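PDB 3IXR: bacterioferritin comigratory protein, which probably reduces hydrogen peroxide and organic hydroperoxides as a thiol-dependent peroxiredoxin of the PrxQ (bacterioferritin comigratory protein) type. Local coordinates for residues L46-P60 against I140-V154. The protein carries 1 engineered substitution. Residues are numbered along the deposited sequence; the frame is centred on the assembly and turned at random.
Sequences LSDYTNQWLVLYFYP and IERSTFLIGPTHRIV
W53 lays one face of its indole over the turn that starts at G148. P149 CD sits over the centre of the six-membered ring, 4.1 Å from its centroid, and G148 CA lies nearer the rim of the same face. Both are CH-pi contacts. V154 CG2 meets W53 CZ3 at 3.7 Å. L146 CG reaches W53 CE3 at 3.8 Å. With CG anti to its carbonyl carbon (chi1 -70°), W53 turns its ring towards these partners. N51 N donates to P149 O at 2.9 Å, on a lone pair in the carbonyl plane. Strands 53-58 and 143-147 run antiparallel in the central sheet of the thioredoxin-like fold of peroxiredoxins. L54, L56 and F58 each exchange two backbone hydrogen bonds, with I147, F145 and S143 respectively. F58 and F145 share the face of L54 and meet rim to rim, planes at 87°; F124 touches both rings. V55 CG1 packs on T144 CG2 at 3.5 Å on the other face, where helices 65-82 and 165-177 lie. At the far end, P60 CD rests 3.5 Å from R142 CZ, over one guanidinium face. A salt bridge to E70 and a hydrogen bond to S67 hold R142 NH1.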
ATOM      1  N   LEU A  46      10.639  -5.310   0.395  1.00 17.83           N
ATOM      2  CA  LEU A  46      10.350  -4.350   1.487  1.00 18.80           C
ATOM      3  C   LEU A  46      11.614  -3.939   2.233  1.00 19.11           C
ATOM      4  O   LEU A  46      11.748  -2.814   2.709  1.00 19.18           O
ATOM      5  CB  LEU A  46       9.286  -4.913   2.428  1.00 16.96           C
ATOM      6  CG  LEU A  46       7.841  -5.151   1.862  1.00 13.77           C
ATOM      7  CD1 LEU A  46       6.803  -5.866   2.781  1.00 14.16           C
ATOM      8  CD2 LEU A  46       7.252  -3.752   1.389  1.00 16.32           C
ATOM      9  N   SER A  47      12.598  -4.847   2.319  1.00 18.89           N
ATOM     10  CA  SER A  47      13.899  -4.444   2.879  1.00 20.91           C
ATOM     11  C   SER A  47      14.561  -3.288   2.143  1.00 19.89           C
ATOM     12  O   SER A  47      15.339  -2.599   2.746  1.00 21.13           O
ATOM     13  CB  SER A  47      14.845  -5.648   2.981  1.00 22.07           C
ATOM     14  OG  SER A  47      15.295  -5.926   1.669  1.00 24.10           O
ATOM     15  N   ASP A  48      14.243  -3.011   0.863  1.00 22.41           N
ATOM     16  CA  ASP A  48      14.786  -1.828   0.174  1.00 24.49           C
ATOM     17  C   ASP A  48      14.372  -0.554   0.842  1.00 25.56           C
ATOM     18  O   ASP A  48      14.926   0.493   0.596  1.00 28.35           O
ATOM     19  CB  ASP A  48      14.342  -1.791  -1.291  1.00 25.54           C
ATOM     20  CG  ASP A  48      14.988  -2.886  -2.076  1.00 27.28           C
ATOM     21  OD1 ASP A  48      16.124  -3.243  -1.687  1.00 32.32           O
ATOM     22  OD2 ASP A  48      14.355  -3.434  -2.999  1.00 35.25           O
ATOM     23  N   TYR A  49      13.397  -0.617   1.734  1.00 24.92           N
ATOM     24  CA  TYR A  49      12.951   0.620   2.343  1.00 23.65           C
ATOM     25  C   TYR A  49      13.485   0.839   3.739  1.00 24.28           C
ATOM     26  O   TYR A  49      12.988   1.730   4.513  1.00 23.13           O
ATOM     27  CB  TYR A  49      11.404   0.717   2.287  1.00 24.07           C
ATOM     28  CG  TYR A  49      10.867   0.674   0.872  1.00 19.57           C
ATOM     29  CD1 TYR A  49      10.504  -0.534   0.295  1.00 18.19           C
ATOM     30  CD2 TYR A  49      10.720   1.835   0.139  1.00 21.30           C
ATOM     31  CE1 TYR A  49      10.052  -0.587  -0.986  1.00 20.20           C
ATOM     32  CE2 TYR A  49      10.257   1.794  -1.168  1.00 21.54           C
ATOM     33  CZ  TYR A  49       9.917   0.579  -1.702  1.00 24.40           C
ATOM     34  OH  TYR A  49       9.427   0.518  -2.984  1.00 27.87           O
ATOM     35  N   THR A  50      14.523   0.076   4.095  0.50 24.54           N
ATOM     36  CA  THR A  50      15.193   0.317   5.352  0.50 23.98           C
ATOM     37  C   THR A  50      15.567   1.796   5.510  0.50 24.28           C
ATOM     38  O   THR A  50      15.953   2.479   4.554  0.50 23.83           O
ATOM     39  CB  THR A  50      16.498  -0.487   5.481  0.50 24.59           C
ATOM     40  OG1 THR A  50      17.163  -0.046   6.669  0.50 20.95           O
ATOM     41  CG2 THR A  50      17.397  -0.234   4.299  0.50 23.01           C
ATOM     42  N   ASN A  51      15.461   2.283   6.732  1.00 23.82           N
ATOM     43  CA  ASN A  51      15.876   3.688   7.038  1.00 24.93           C
ATOM     44  C   ASN A  51      15.004   4.756   6.387  1.00 24.32           C
ATOM     45  O   ASN A  51      15.341   5.946   6.430  1.00 25.94           O
ATOM     46  CB  ASN A  51      17.363   4.023   6.701  1.00 27.64           C
ATOM     47  CG  ASN A  51      18.313   3.063   7.341  1.00 31.46           C
ATOM     48  OD1 ASN A  51      18.210   2.806   8.542  1.00 38.14           O
ATOM     49  ND2 ASN A  51      19.209   2.466   6.539  1.00 37.37           N
ATOM     50  N   GLN A  52      13.865   4.340   5.831  1.00 22.83           N
ATOM     51  CA  GLN A  52      12.912   5.321   5.322  1.00 20.65           C
ATOM     52  C   GLN A  52      11.505   4.877   5.850  1.00 19.95           C
ATOM     53  O   GLN A  52      11.350   3.742   6.296  1.00 18.77           O
ATOM     54  CB  GLN A  52      12.930   5.313   3.788  1.00 23.30           C
ATOM     55  CG  GLN A  52      14.278   5.457   3.164  1.00 27.10           C
ATOM     56  CD  GLN A  52      14.251   4.987   1.710  1.00 35.81           C
ATOM     57  OE1 GLN A  52      13.225   5.119   1.046  1.00 37.41           O
ATOM     58  NE2 GLN A  52      15.384   4.453   1.205  1.00 39.45           N
ATOM     59  N   TRP A  53      10.501   5.781   5.801  1.00 17.27           N
ATOM     60  CA  TRP A  53       9.096   5.411   6.083  1.00 15.55           C
ATOM     61  C   TRP A  53       8.478   4.924   4.788  1.00 14.74           C
ATOM     62  O   TRP A  53       8.719   5.508   3.694  1.00 16.76           O
ATOM     63  CB  TRP A  53       8.340   6.657   6.466  1.00 16.19           C
ATOM     64  CG  TRP A  53       8.779   7.159   7.830  1.00 17.80           C
ATOM     65  CD1 TRP A  53       9.827   8.023   8.066  1.00 24.95           C
ATOM     66  CD2 TRP A  53       8.226   6.831   9.127  1.00 18.85           C
ATOM     67  NE1 TRP A  53       9.973   8.240   9.456  1.00 27.56           N
ATOM     68  CE2 TRP A  53       8.969   7.571  10.105  1.00 25.25           C
ATOM     69  CE3 TRP A  53       7.163   6.020   9.561  1.00 20.07           C
ATOM     70  CZ2 TRP A  53       8.710   7.472  11.477  1.00 27.67           C
ATOM     71  CZ3 TRP A  53       6.886   5.952  10.918  1.00 24.37           C
ATOM     72  CH2 TRP A  53       7.658   6.702  11.865  1.00 21.37           C
ATOM     73  N   LEU A  54       7.663   3.902   4.932  1.00 12.37           N
ATOM     74  CA  LEU A  54       6.904   3.408   3.780  1.00 14.52           C
ATOM     75  C   LEU A  54       5.373   3.396   4.070  1.00 13.99           C
ATOM     76  O   LEU A  54       4.922   2.904   5.105  1.00 13.15           O
ATOM     77  CB  LEU A  54       7.350   1.949   3.500  1.00 15.21           C
ATOM     78  CG  LEU A  54       6.644   1.292   2.297  1.00 15.84           C
ATOM     79  CD1 LEU A  54       6.856   2.130   0.982  1.00 16.51           C
ATOM     80  CD2 LEU A  54       7.003  -0.182   2.206  1.00 15.23           C
ATOM     81  N   VAL A  55       4.628   4.000   3.151  1.00 11.96           N
ATOM     82  CA  VAL A  55       3.165   3.862   3.166  1.00 10.79           C
ATOM     83  C   VAL A  55       2.816   2.775   2.204  1.00 10.54           C
ATOM     84  O   VAL A  55       3.016   2.944   0.997  1.00 11.32           O
ATOM     85  CB  VAL A  55       2.422   5.136   2.717  1.00 11.86           C
ATOM     86  CG1 VAL A  55       0.873   4.888   2.776  1.00 12.14           C
ATOM     87  CG2 VAL A  55       2.792   6.363   3.765  1.00 15.24           C
ATOM     88  N   LEU A  56       2.317   1.676   2.743  1.00 10.35           N
ATOM     89  CA  LEU A  56       1.953   0.531   1.904  1.00 11.05           C
ATOM     90  C   LEU A  56       0.397   0.458   1.919  1.00 10.82           C
ATOM     91  O   LEU A  56      -0.243   0.170   2.931  1.00 11.61           O
ATOM     92  CB  LEU A  56       2.560  -0.721   2.517  1.00 13.88           C
ATOM     93  CG  LEU A  56       2.411  -1.979   1.671  1.00 12.33           C
ATOM     94  CD1 LEU A  56       3.385  -1.846   0.447  1.00 12.37           C
ATOM     95  CD2 LEU A  56       2.870  -3.140   2.573  1.00 12.70           C
ATOM     96  N   TYR A  57      -0.180   0.867   0.784  1.00 10.12           N
ATOM     97  CA  TYR A  57      -1.669   0.965   0.736  1.00  9.53           C
ATOM     98  C   TYR A  57      -2.259  -0.128  -0.178  1.00 11.10           C
ATOM     99  O   TYR A  57      -1.806  -0.252  -1.362  1.00 11.17           O
ATOM    100  CB  TYR A  57      -2.135   2.404   0.415  1.00  9.96           C
ATOM    101  CG  TYR A  57      -2.254   2.753  -1.080  1.00  9.45           C
ATOM    102  CD1 TYR A  57      -1.221   3.472  -1.704  1.00 10.35           C
ATOM    103  CD2 TYR A  57      -3.471   2.475  -1.789  1.00 11.84           C
ATOM    104  CE1 TYR A  57      -1.339   3.835  -3.074  1.00 11.19           C
ATOM    105  CE2 TYR A  57      -3.590   2.798  -3.126  1.00 13.80           C
ATOM    106  CZ  TYR A  57      -2.537   3.550  -3.735  1.00 10.54           C
ATOM    107  OH  TYR A  57      -2.515   3.947  -5.105  1.00 10.53           O
ATOM    108  N   PHE A  58      -3.164  -0.895   0.401  1.00  9.35           N
ATOM    109  CA  PHE A  58      -3.855  -1.964  -0.378  1.00  9.77           C
ATOM    110  C   PHE A  58      -5.199  -1.494  -0.874  1.00 10.49           C
ATOM    111  O   PHE A  58      -5.977  -0.889  -0.092  1.00 10.04           O
ATOM    112  CB  PHE A  58      -4.106  -3.187   0.524  1.00 10.02           C
ATOM    113  CG  PHE A  58      -2.816  -3.863   1.029  1.00 10.63           C
ATOM    114  CD1 PHE A  58      -2.014  -3.357   2.077  1.00  9.58           C
ATOM    115  CD2 PHE A  58      -2.417  -5.053   0.398  1.00 12.69           C
ATOM    116  CE1 PHE A  58      -0.812  -4.009   2.508  1.00  9.09           C
ATOM    117  CE2 PHE A  58      -1.210  -5.738   0.863  1.00 15.42           C
ATOM    118  CZ  PHE A  58      -0.389  -5.182   1.872  1.00 11.45           C
ATOM    119  N   TYR A  59      -5.533  -1.787  -2.140  1.00 11.11           N
ATOM    120  CA  TYR A  59      -6.823  -1.409  -2.672  1.00 10.79           C
ATOM    121  C   TYR A  59      -7.365  -2.596  -3.437  1.00 12.09           C
ATOM    122  O   TYR A  59      -6.595  -3.463  -3.876  1.00 12.26           O
ATOM    123  CB  TYR A  59      -6.663  -0.184  -3.601  1.00 10.12           C
ATOM    124  CG  TYR A  59      -5.771  -0.379  -4.730  1.00 10.22           C
ATOM    125  CD1 TYR A  59      -6.307  -0.758  -5.958  1.00 13.28           C
ATOM    126  CD2 TYR A  59      -4.381  -0.197  -4.611  1.00  9.25           C
ATOM    127  CE1 TYR A  59      -5.430  -0.976  -7.051  1.00 11.67           C
ATOM    128  CE2 TYR A  59      -3.456  -0.378  -5.699  1.00 10.46           C
ATOM    129  CZ  TYR A  59      -4.019  -0.800  -6.885  1.00 12.02           C
ATOM    130  OH  TYR A  59      -3.140  -0.973  -7.906  1.00 14.20           O
ATOM    131  N   PRO A  60      -8.688  -2.714  -3.543  1.00 13.09           N
ATOM    132  CA  PRO A  60      -9.324  -3.944  -4.122  1.00 12.21           C
ATOM    133  C   PRO A  60      -8.939  -4.279  -5.553  1.00 14.18           C
ATOM    134  O   PRO A  60      -8.587  -5.432  -5.841  1.00 14.95           O
ATOM    135  CB  PRO A  60     -10.801  -3.757  -3.898  1.00 13.81           C
ATOM    136  CG  PRO A  60     -10.833  -2.689  -2.743  1.00 14.76           C
ATOM    137  CD  PRO A  60      -9.628  -1.832  -2.799  1.00 14.30           C
ATOM    138  N   ILE A 140      -9.605  -8.037  -1.331  1.00 16.74           N
ATOM    139  CA  ILE A 140      -8.826  -7.104  -0.466  1.00 14.70           C
ATOM    140  C   ILE A 140      -9.848  -6.202   0.189  1.00 15.13           C
ATOM    141  O   ILE A 140     -10.655  -5.565  -0.519  1.00 16.28           O
ATOM    142  CB  ILE A 140      -7.872  -6.290  -1.372  1.00 15.14           C
ATOM    143  CG1 ILE A 140      -6.698  -7.169  -1.874  1.00 15.92           C
ATOM    144  CG2 ILE A 140      -7.278  -5.108  -0.610  1.00 14.08           C
ATOM    145  CD1 ILE A 140      -5.871  -6.514  -2.922  1.00 18.01           C
ATOM    146  N   GLU A 141      -9.741  -6.091   1.525  1.00 14.07           N
ATOM    147  CA  GLU A 141     -10.330  -5.005   2.302  1.00 15.19           C
ATOM    148  C   GLU A 141      -9.381  -3.833   2.269  1.00 14.46           C
ATOM    149  O   GLU A 141      -8.214  -3.970   2.607  1.00 13.82           O
ATOM    150  CB  GLU A 141     -10.532  -5.451   3.728  1.00 15.79           C
ATOM    151  CG  GLU A 141     -11.121  -4.338   4.555  1.00 19.12           C
ATOM    152  CD  GLU A 141     -11.405  -4.847   5.974  1.00 23.07           C
ATOM    153  OE1 GLU A 141     -12.470  -5.482   6.181  1.00 22.00           O
ATOM    154  OE2 GLU A 141     -10.551  -4.718   6.870  1.00 22.16           O
ATOM    155  N   ARG A 142      -9.865  -2.690   1.745  1.00 13.30           N
ATOM    156  CA  ARG A 142      -9.006  -1.556   1.607  1.00 12.24           C
ATOM    157  C   ARG A 142      -8.332  -1.162   2.958  1.00 12.40           C
ATOM    158  O   ARG A 142      -8.991  -0.952   3.979  1.00 12.87           O
ATOM    159  CB  ARG A 142      -9.797  -0.364   1.116  1.00 11.59           C
ATOM    160  CG  ARG A 142      -8.932   0.789   0.603  1.00 13.62           C
ATOM    161  CD  ARG A 142      -9.733   2.018   0.042  1.00 13.79           C
ATOM    162  NE  ARG A 142     -10.813   1.612  -0.856  1.00 15.28           N
ATOM    163  CZ  ARG A 142     -10.630   1.501  -2.194  1.00 18.51           C
ATOM    164  NH1 ARG A 142      -9.452   1.832  -2.850  1.00 14.53           N
ATOM    165  NH2 ARG A 142     -11.711   1.093  -2.894  1.00 19.84           N
ATOM    166  N   SER A 143      -6.996  -1.160   2.961  1.00 10.94           N
ATOM    167  CA  SER A 143      -6.200  -1.083   4.220  1.00 11.42           C
ATOM    168  C   SER A 143      -4.839  -0.388   3.864  1.00 11.12           C
ATOM    169  O   SER A 143      -4.325  -0.508   2.746  1.00 11.22           O
ATOM    170  CB  SER A 143      -5.853  -2.489   4.764  1.00  9.87           C
ATOM    171  OG  SER A 143      -7.084  -3.199   4.972  1.00 12.42           O
ATOM    172  N   THR A 144      -4.265   0.357   4.807  1.00 10.60           N
ATOM    173  CA  THR A 144      -2.978   1.043   4.633  1.00  8.92           C
ATOM    174  C   THR A 144      -2.136   0.895   5.890  1.00  9.07           C
ATOM    175  O   THR A 144      -2.657   0.957   7.019  1.00 10.12           O
ATOM    176  CB  THR A 144      -3.258   2.589   4.445  1.00  8.56           C
ATOM    177  OG1 THR A 144      -4.120   2.735   3.288  1.00 10.01           O
ATOM    178  CG2 THR A 144      -1.915   3.325   4.288  1.00  8.22           C
ATOM    179  N   PHE A 145      -0.829   0.693   5.687  1.00  9.68           N
ATOM    180  CA  PHE A 145       0.096   0.540   6.825  1.00  9.89           C
ATOM    181  C   PHE A 145       1.190   1.569   6.705  1.00 11.82           C
ATOM    182  O   PHE A 145       1.723   1.790   5.627  1.00 12.04           O
ATOM    183  CB  PHE A 145       0.644  -0.881   6.707  1.00  8.94           C
ATOM    184  CG  PHE A 145      -0.419  -1.886   6.837  1.00 11.52           C
ATOM    185  CD1 PHE A 145      -1.108  -2.346   5.682  1.00 10.94           C
ATOM    186  CD2 PHE A 145      -0.728  -2.431   8.089  1.00 11.30           C
ATOM    187  CE1 PHE A 145      -2.173  -3.276   5.872  1.00 11.03           C
ATOM    188  CE2 PHE A 145      -1.722  -3.397   8.262  1.00 12.13           C
ATOM    189  CZ  PHE A 145      -2.484  -3.814   7.213  1.00 13.18           C
ATOM    190  N   LEU A 146       1.515   2.199   7.843  1.00 10.40           N
ATOM    191  CA  LEU A 146       2.667   3.093   7.826  1.00 10.99           C
ATOM    192  C   LEU A 146       3.748   2.307   8.501  1.00 13.48           C
ATOM    193  O   LEU A 146       3.595   1.880   9.626  1.00 13.40           O
ATOM    194  CB  LEU A 146       2.377   4.397   8.625  1.00 11.43           C
ATOM    195  CG  LEU A 146       3.575   5.338   8.686  1.00 13.62           C
ATOM    196  CD1 LEU A 146       3.934   5.965   7.315  1.00 13.89           C
ATOM    197  CD2 LEU A 146       3.225   6.478   9.699  1.00 14.75           C
ATOM    198  N   ILE A 147       4.766   1.990   7.739  1.00 12.50           N
ATOM    199  CA  ILE A 147       5.912   1.147   8.222  1.00 11.96           C
ATOM    200  C   ILE A 147       7.144   2.041   8.479  1.00 14.44           C
ATOM    201  O   ILE A 147       7.555   2.812   7.599  1.00 15.09           O
ATOM    202  CB  ILE A 147       6.232   0.080   7.158  1.00 12.29           C
ATOM    203  CG1 ILE A 147       4.936  -0.713   6.860  1.00 13.30           C
ATOM    204  CG2 ILE A 147       7.433  -0.790   7.641  1.00 14.92           C
ATOM    205  CD1 ILE A 147       5.083  -1.544   5.583  1.00 12.70           C
ATOM    206  N   GLY A 148       7.703   1.952   9.674  1.00 14.49           N
ATOM    207  CA  GLY A 148       8.849   2.823  10.015  1.00 15.78           C
ATOM    208  C   GLY A 148      10.197   2.303   9.486  1.00 18.51           C
ATOM    209  O   GLY A 148      10.295   1.243   8.828  1.00 18.03           O
ATOM    210  N   PRO A 149      11.261   3.033   9.798  1.00 18.92           N
ATOM    211  CA  PRO A 149      12.582   2.848   9.156  1.00 21.05           C
ATOM    212  C   PRO A 149      13.226   1.540   9.637  1.00 21.87           C
ATOM    213  O   PRO A 149      14.164   1.037   8.979  1.00 22.17           O
ATOM    214  CB  PRO A 149      13.350   4.114   9.557  1.00 21.32           C
ATOM    215  CG  PRO A 149      12.639   4.704  10.754  1.00 22.76           C
ATOM    216  CD  PRO A 149      11.161   4.271  10.583  1.00 19.75           C
ATOM    217  N   THR A 150      12.765   0.997  10.760  1.00 20.57           N
ATOM    218  CA  THR A 150      13.251  -0.337  11.250  1.00 20.15           C
ATOM    219  C   THR A 150      12.186  -1.448  11.062  1.00 18.68           C
ATOM    220  O   THR A 150      12.207  -2.497  11.715  1.00 20.82           O
ATOM    221  CB  THR A 150      13.742  -0.251  12.703  1.00 20.77           C
ATOM    222  OG1 THR A 150      12.601  -0.012  13.556  1.00 22.35           O
ATOM    223  CG2 THR A 150      14.804   0.870  12.788  1.00 25.30           C
ATOM    224  N   HIS A 151      11.222  -1.202  10.146  1.00 17.39           N
ATOM    225  CA  HIS A 151      10.340  -2.260   9.686  1.00 16.39           C
ATOM    226  C   HIS A 151       9.255  -2.628  10.648  1.00 13.83           C
ATOM    227  O   HIS A 151       8.682  -3.737  10.653  1.00 16.08           O
ATOM    228  CB  HIS A 151      11.134  -3.525   9.231  1.00 16.26           C
ATOM    229  CG  HIS A 151      12.165  -3.217   8.209  1.00 20.90           C
ATOM    230  ND1 HIS A 151      13.514  -3.444   8.407  1.00 25.72           N
ATOM    231  CD2 HIS A 151      12.050  -2.623   7.000  1.00 20.75           C
ATOM    232  CE1 HIS A 151      14.182  -3.032   7.340  1.00 23.05           C
ATOM    233  NE2 HIS A 151      13.326  -2.521   6.478  1.00 28.00           N
ATOM    234  N   ARG A 152       8.953  -1.680  11.572  1.00 14.93           N
ATOM    235  CA  ARG A 152       7.790  -1.911  12.422  1.00 15.01           C
ATOM    236  C   ARG A 152       6.546  -1.227  11.901  1.00 12.28           C
ATOM    237  O   ARG A 152       6.657  -0.168  11.283  1.00 14.49           O
ATOM    238  CB  ARG A 152       8.050  -1.424  13.880  1.00 15.09           C
ATOM    239  CG  ARG A 152       9.107  -2.371  14.508  1.00 21.49           C
ATOM    240  CD  ARG A 152       9.049  -2.178  15.998  1.00 30.51           C
ATOM    241  NE  ARG A 152       9.581  -0.859  16.287  1.00 33.26           N
ATOM    242  CZ  ARG A 152      10.884  -0.606  16.413  1.00 41.22           C
ATOM    243  NH1 ARG A 152      11.800  -1.571  16.215  1.00 43.13           N
ATOM    244  NH2 ARG A 152      11.281   0.638  16.675  1.00 44.50           N
ATOM    245  N   ILE A 153       5.416  -1.825  12.211  1.00 13.63           N
ATOM    246  CA  ILE A 153       4.069  -1.222  11.829  1.00 11.36           C
ATOM    247  C   ILE A 153       3.882  -0.055  12.825  1.00 13.99           C
ATOM    248  O   ILE A 153       3.838  -0.257  14.045  1.00 13.80           O
ATOM    249  CB  ILE A 153       2.935  -2.205  12.025  1.00 14.62           C
ATOM    250  CG1 ILE A 153       3.080  -3.472  11.122  1.00 14.68           C
ATOM    251  CG2 ILE A 153       1.630  -1.500  11.685  1.00 10.86           C
ATOM    252  CD1 ILE A 153       3.382  -3.131   9.594  1.00 14.65           C
ATOM    253  N   VAL A 154       3.764   1.152  12.316  1.00 12.54           N
ATOM    254  CA  VAL A 154       3.585   2.376  13.201  1.00 12.41           C
ATOM    255  C   VAL A 154       2.109   2.765  13.219  1.00 13.79           C
ATOM    256  O   VAL A 154       1.612   3.189  14.238  1.00 13.96           O
ATOM    257  CB  VAL A 154       4.518   3.507  12.774  1.00 13.74           C
ATOM    258  CG1 VAL A 154       4.294   4.862  13.537  1.00 15.31           C
ATOM    259  CG2 VAL A 154       5.952   3.047  12.971  1.00 12.55           C
TER
HETATM  260  O   HOH W   1      16.393  -1.121   9.636  1.00 63.20           O
HETATM  261  O   HOH W   2      10.466   0.940   5.915  1.00 21.23           O
HETATM  262  O   HOH W   3      -5.777   1.679   1.228  1.00 10.70           O
HETATM  263  O   HOH W   4      -9.706  -7.492  -4.327  1.00 17.46           O